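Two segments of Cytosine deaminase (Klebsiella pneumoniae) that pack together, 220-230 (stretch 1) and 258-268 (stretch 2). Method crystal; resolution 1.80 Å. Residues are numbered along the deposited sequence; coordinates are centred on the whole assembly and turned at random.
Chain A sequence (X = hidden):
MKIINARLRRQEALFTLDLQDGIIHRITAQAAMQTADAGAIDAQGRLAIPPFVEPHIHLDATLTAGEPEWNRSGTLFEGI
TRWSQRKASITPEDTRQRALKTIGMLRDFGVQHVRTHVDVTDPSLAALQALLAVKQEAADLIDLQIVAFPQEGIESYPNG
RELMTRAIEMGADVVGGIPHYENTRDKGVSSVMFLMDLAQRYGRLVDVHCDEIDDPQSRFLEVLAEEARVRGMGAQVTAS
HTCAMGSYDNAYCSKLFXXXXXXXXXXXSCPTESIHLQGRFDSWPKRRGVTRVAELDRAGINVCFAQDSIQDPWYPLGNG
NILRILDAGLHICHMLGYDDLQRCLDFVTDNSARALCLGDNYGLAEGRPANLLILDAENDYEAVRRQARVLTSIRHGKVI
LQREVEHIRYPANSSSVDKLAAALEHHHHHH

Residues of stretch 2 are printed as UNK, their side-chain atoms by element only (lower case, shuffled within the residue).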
# COMPACT_ATOMS: atom_id res chain seq x y z
N PHE A 220 -11.69 17.14 20.41
CA PHE A 220 -13.07 16.75 20.66
C PHE A 220 -13.19 15.29 21.11
O PHE A 220 -14.18 14.90 21.70
CB PHE A 220 -13.93 17.08 19.43
CG PHE A 220 -13.96 18.55 19.16
CD1 PHE A 220 -13.08 19.12 18.26
CD2 PHE A 220 -14.80 19.38 19.89
CE1 PHE A 220 -13.08 20.50 18.05
CE2 PHE A 220 -14.80 20.75 19.68
CZ PHE A 220 -13.93 21.31 18.76
N LEU A 221 -12.14 14.51 20.84
CA LEU A 221 -12.09 13.13 21.31
C LEU A 221 -12.33 13.03 22.82
O LEU A 221 -13.09 12.16 23.26
CB LEU A 221 -10.73 12.50 20.95
CG LEU A 221 -10.56 11.07 21.46
CD1 LEU A 221 -11.66 10.16 20.89
CD2 LEU A 221 -9.18 10.56 21.07
N GLU A 222 -11.71 13.91 23.61
CA GLU A 222 -11.92 13.87 25.07
C GLU A 222 -13.38 14.11 25.45
O GLU A 222 -13.88 13.52 26.40
CB GLU A 222 -11.01 14.86 25.81
CG GLU A 222 -11.35 16.35 25.59
CD GLU A 222 -10.45 17.31 26.36
OE1 GLU A 222 -10.92 18.42 26.73
OE2 GLU A 222 -9.26 16.97 26.57
N VAL A 223 -14.07 14.98 24.71
CA VAL A 223 -15.47 15.26 25.01
C VAL A 223 -16.33 14.04 24.71
O VAL A 223 -17.20 13.67 25.49
CB VAL A 223 -15.99 16.47 24.19
CG1 VAL A 223 -17.44 16.77 24.58
CG2 VAL A 223 -15.11 17.67 24.43
N LEU A 224 -16.06 13.41 23.57
CA LEU A 224 -16.81 12.23 23.16
C LEU A 224 -16.58 11.06 24.13
O LEU A 224 -17.54 10.40 24.56
CB LEU A 224 -16.39 11.83 21.74
CG LEU A 224 -17.01 10.55 21.18
CD1 LEU A 224 -18.51 10.72 21.01
CD2 LEU A 224 -16.37 10.15 19.85
N ALA A 225 -15.33 10.82 24.47
CA ALA A 225 -15.00 9.69 25.35
C ALA A 225 -15.59 9.92 26.74
O ALA A 225 -16.10 8.98 27.37
CB ALA A 225 -13.48 9.49 25.43
N GLU A 226 -15.54 11.16 27.23
CA GLU A 226 -16.13 11.42 28.54
C GLU A 226 -17.65 11.25 28.56
O GLU A 226 -18.20 10.69 29.51
CB GLU A 226 -15.70 12.79 29.09
CG GLU A 226 -16.37 13.21 30.42
CD GLU A 226 -16.01 12.34 31.64
OE1 GLU A 226 -15.25 11.35 31.50
OE2 GLU A 226 -16.50 12.65 32.74
N GLU A 227 -18.34 11.71 27.51
CA GLU A 227 -19.78 11.49 27.45
C GLU A 227 -20.09 10.01 27.41
O GLU A 227 -21.02 9.54 28.07
CB GLU A 227 -20.37 12.20 26.23
CG GLU A 227 -20.39 13.72 26.40
CD GLU A 227 -21.03 14.13 27.73
OE1 GLU A 227 -20.40 14.88 28.51
OE2 GLU A 227 -22.17 13.68 28.00
N ALA A 228 -19.33 9.26 26.62
CA ALA A 228 -19.55 7.83 26.53
C ALA A 228 -19.35 7.16 27.90
O ALA A 228 -20.12 6.27 28.28
CB ALA A 228 -18.62 7.22 25.51
N ARG A 229 -18.33 7.59 28.63
CA ARG A 229 -18.00 6.99 29.94
C ARG A 229 -19.11 7.28 30.95
O ARG A 229 -19.61 6.37 31.62
CB ARG A 229 -16.66 7.52 30.47
CG ARG A 229 -16.19 6.82 31.77
CD ARG A 229 -15.09 7.60 32.50
NE ARG A 229 -15.59 8.89 32.97
CZ ARG A 229 -16.21 9.07 34.13
NH1 ARG A 229 -16.41 8.04 34.95
NH2 ARG A 229 -16.64 10.28 34.48
N VAL A 230 -19.49 8.54 31.05
CA VAL A 230 -20.52 8.99 31.99
C VAL A 230 -21.88 8.33 31.71
O VAL A 230 -22.62 7.97 32.64
CB VAL A 230 -20.65 10.53 31.96
CG1 VAL A 230 -21.97 10.99 32.56
CG2 VAL A 230 -19.48 11.17 32.67
N UNK A 258 -5.85 7.40 29.62
CA UNK A 258 -6.52 6.86 30.79
C UNK A 258 -8.03 6.94 30.62
O UNK A 258 -8.75 5.99 30.93
c UNK A 258 -6.04 7.58 32.04
c UNK A 258 -3.99 8.39 33.29
c UNK A 258 -4.53 7.43 32.24
n UNK A 258 -2.64 6.46 34.83
n UNK A 258 -4.36 7.98 34.63
c UNK A 258 -3.70 7.07 35.34
n UNK A 258 -4.11 6.75 36.57
N UNK A 259 -8.51 8.08 30.12
CA UNK A 259 -9.92 8.26 29.82
C UNK A 259 -10.33 7.33 28.67
O UNK A 259 -11.40 6.72 28.71
c UNK A 259 -11.73 11.47 28.45
c UNK A 259 -10.20 9.71 29.40
c UNK A 259 -11.58 9.98 28.80
c UNK A 259 -12.69 9.54 29.75
N UNK A 260 -9.48 7.24 27.65
CA UNK A 260 -9.84 6.45 26.48
C UNK A 260 -10.08 5.00 26.88
O UNK A 260 -11.06 4.39 26.46
c UNK A 260 -8.77 6.55 25.39
c UNK A 260 -9.88 8.55 24.30
c UNK A 260 -7.59 7.81 23.56
c UNK A 260 -8.54 7.92 24.75
N UNK A 261 -9.18 4.47 27.71
CA UNK A 261 -9.33 3.11 28.24
C UNK A 261 -10.60 2.96 29.09
O UNK A 261 -11.35 2.00 28.92
c UNK A 261 -8.18 -1.12 28.90
c UNK A 261 -8.30 0.32 28.44
c UNK A 261 -8.11 2.73 29.08
n UNK A 261 -8.56 -2.05 27.79
c UNK A 261 -8.17 1.30 29.60
N UNK A 262 -10.81 3.89 30.01
CA UNK A 262 -11.95 3.82 30.92
C UNK A 262 -13.28 3.95 30.17
O UNK A 262 -14.29 3.36 30.57
c UNK A 262 -11.85 4.90 31.99
N UNK A 263 -13.28 4.70 29.07
CA UNK A 263 -14.52 4.97 28.34
C UNK A 263 -15.04 3.74 27.59
O UNK A 263 -16.25 3.57 27.40
c UNK A 263 -14.32 6.12 27.35
o UNK A 263 -13.58 5.68 26.22
N UNK A 264 -14.11 2.90 27.15
CA UNK A 264 -14.46 1.68 26.44
C UNK A 264 -14.83 1.89 24.98
O UNK A 264 -15.28 0.95 24.33
N UNK A 265 -14.62 3.10 24.45
CA UNK A 265 -14.98 3.36 23.05
C UNK A 265 -14.03 2.70 22.05
O UNK A 265 -12.92 2.30 22.40
c UNK A 265 -15.08 4.87 22.72
c UNK A 265 -13.70 5.54 22.67
c UNK A 265 -13.74 7.00 22.19
c UNK A 265 -16.03 5.57 23.70
N UNK A 266 -14.50 2.58 20.80
CA UNK A 266 -13.72 1.98 19.72
C UNK A 266 -13.10 3.06 18.85
O UNK A 266 -13.55 4.20 18.86
o UNK A 266 -14.73 -1.05 19.93
c UNK A 266 -15.31 -0.01 19.64
n UNK A 266 -16.57 0.23 19.97
c UNK A 266 -14.60 1.08 18.85
N UNK A 267 -12.08 2.68 18.09
CA UNK A 267 -11.41 3.59 17.17
C UNK A 267 -11.33 3.01 15.77
O UNK A 267 -11.06 1.82 15.60
c UNK A 267 -10.32 4.26 20.15
c UNK A 267 -10.02 6.40 21.15
c UNK A 267 -10.00 3.91 17.68
c UNK A 267 -10.35 5.07 21.26
c UNK A 267 -9.69 6.94 19.92
c UNK A 267 -9.69 6.13 18.80
c UNK A 267 -9.99 4.78 18.90
N UNK A 268 -11.57 3.84 14.77
CA UNK A 268 -11.35 3.41 13.39
C UNK A 268 -10.31 4.32 12.74
O UNK A 268 -10.38 5.54 12.86
c UNK A 268 -12.66 3.40 12.58
c UNK A 268 -12.37 3.15 11.10
c UNK A 268 -15.00 2.37 12.50
c UNK A 268 -13.62 2.33 13.14

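Position 258 carries three carbons, a nitrogen, and then a carbon bearing two more nitrogens, which is a guanidinium; it lies out of reach of stretch 1. This is Arg258, exposed, as suits a charged side chain.

Position 259 has four carbons forked at the second, and they sit as a knob in a hole formed by Glu222, Ala225, Glu226 and Arg229. This is Leu259, with Leu259 CG 3.9 Å from Ala225 CB. The small alanine leaves room for the fork, while Leu259 CD1 lies 3.6 Å from Glu226 OE1 and near the plane of the Arg229 guanidinium, at its edge.

Position 260 shows the same four-carbon fork, one end carbon lying beside Leu221 and Ala225. It is Leu260, buried, with Leu260 CD2 3.9 Å from both Leu221 CG and Ala225 CB, an apolar end among apolar neighbours.

At 261 four carbons in a row end in nitrogen, turned out of this contact: Lys261, exposed, its amine hydrogen-bonded elsewhere in the structure.

Position 262 has a single carbon, which lies near the Arg229 side chain; hence Ala262. Ala262 CB is 4.2 Å from Arg229 CD, a modest contact at the exposed margin.

Position 263 has one carbon and then one oxygen, the carbon close against the backbone of Ala225. This identifies Ser263, whose CB comes within 3.4 Å of Ala225 O, so the helices are close here. The buried hydroxyl is satisfied locally: Ser263 OG donates to Leu260 O at 2.8 Å and accepts from the backbone N of position 265 at 3.3 Å, tying the helix end to the following turn.

Position 264 has no side-chain atoms and is Gly264. It is the first residue to leave helical geometry, and its phi of 79° is one that glycine adopts readily.

Position 265 has four carbons forked at the first, one arm two carbons long, touching Leu221, Ala225 and Ala228: Ile265. Ile265 CG2 packs 3.6 Å from Ala228 CB, while Ile265 CD1 reaches Leu221 CD1 at 4.0 Å, so the branched side chain spans two sites on the buried helix face.

At 266 the second of two carbons carries an oxygen and a nitrogen, consistent with Asn266; both polar atoms find partners elsewhere in the structure.

Position 267 has one carbon and a six-carbon ring, whose edge meets Leu221. It is Phe267, with Phe267 CE1 3.8 Å from Leu221 CD2; a flat apolar ring suits this buried strand position.

Position 268, again four carbons forked at the first, lies beyond reach of stretch 1. It is Ile268, a branched aliphatic side chain suited to a buried strand.

The two helices cross at 36°, and no hydrogen bond joins the stretches. Leu221, Ala225 and Ala228 supply an apolar strip for Leu259, Leu260, Ile265 and Phe267, while the Arg229–Glu226 salt bridge (Arg229 NE to Glu226 OE1, 2.9 Å) lies beside Leu259.

Stretch 2 258-268: RLLKASGINFI
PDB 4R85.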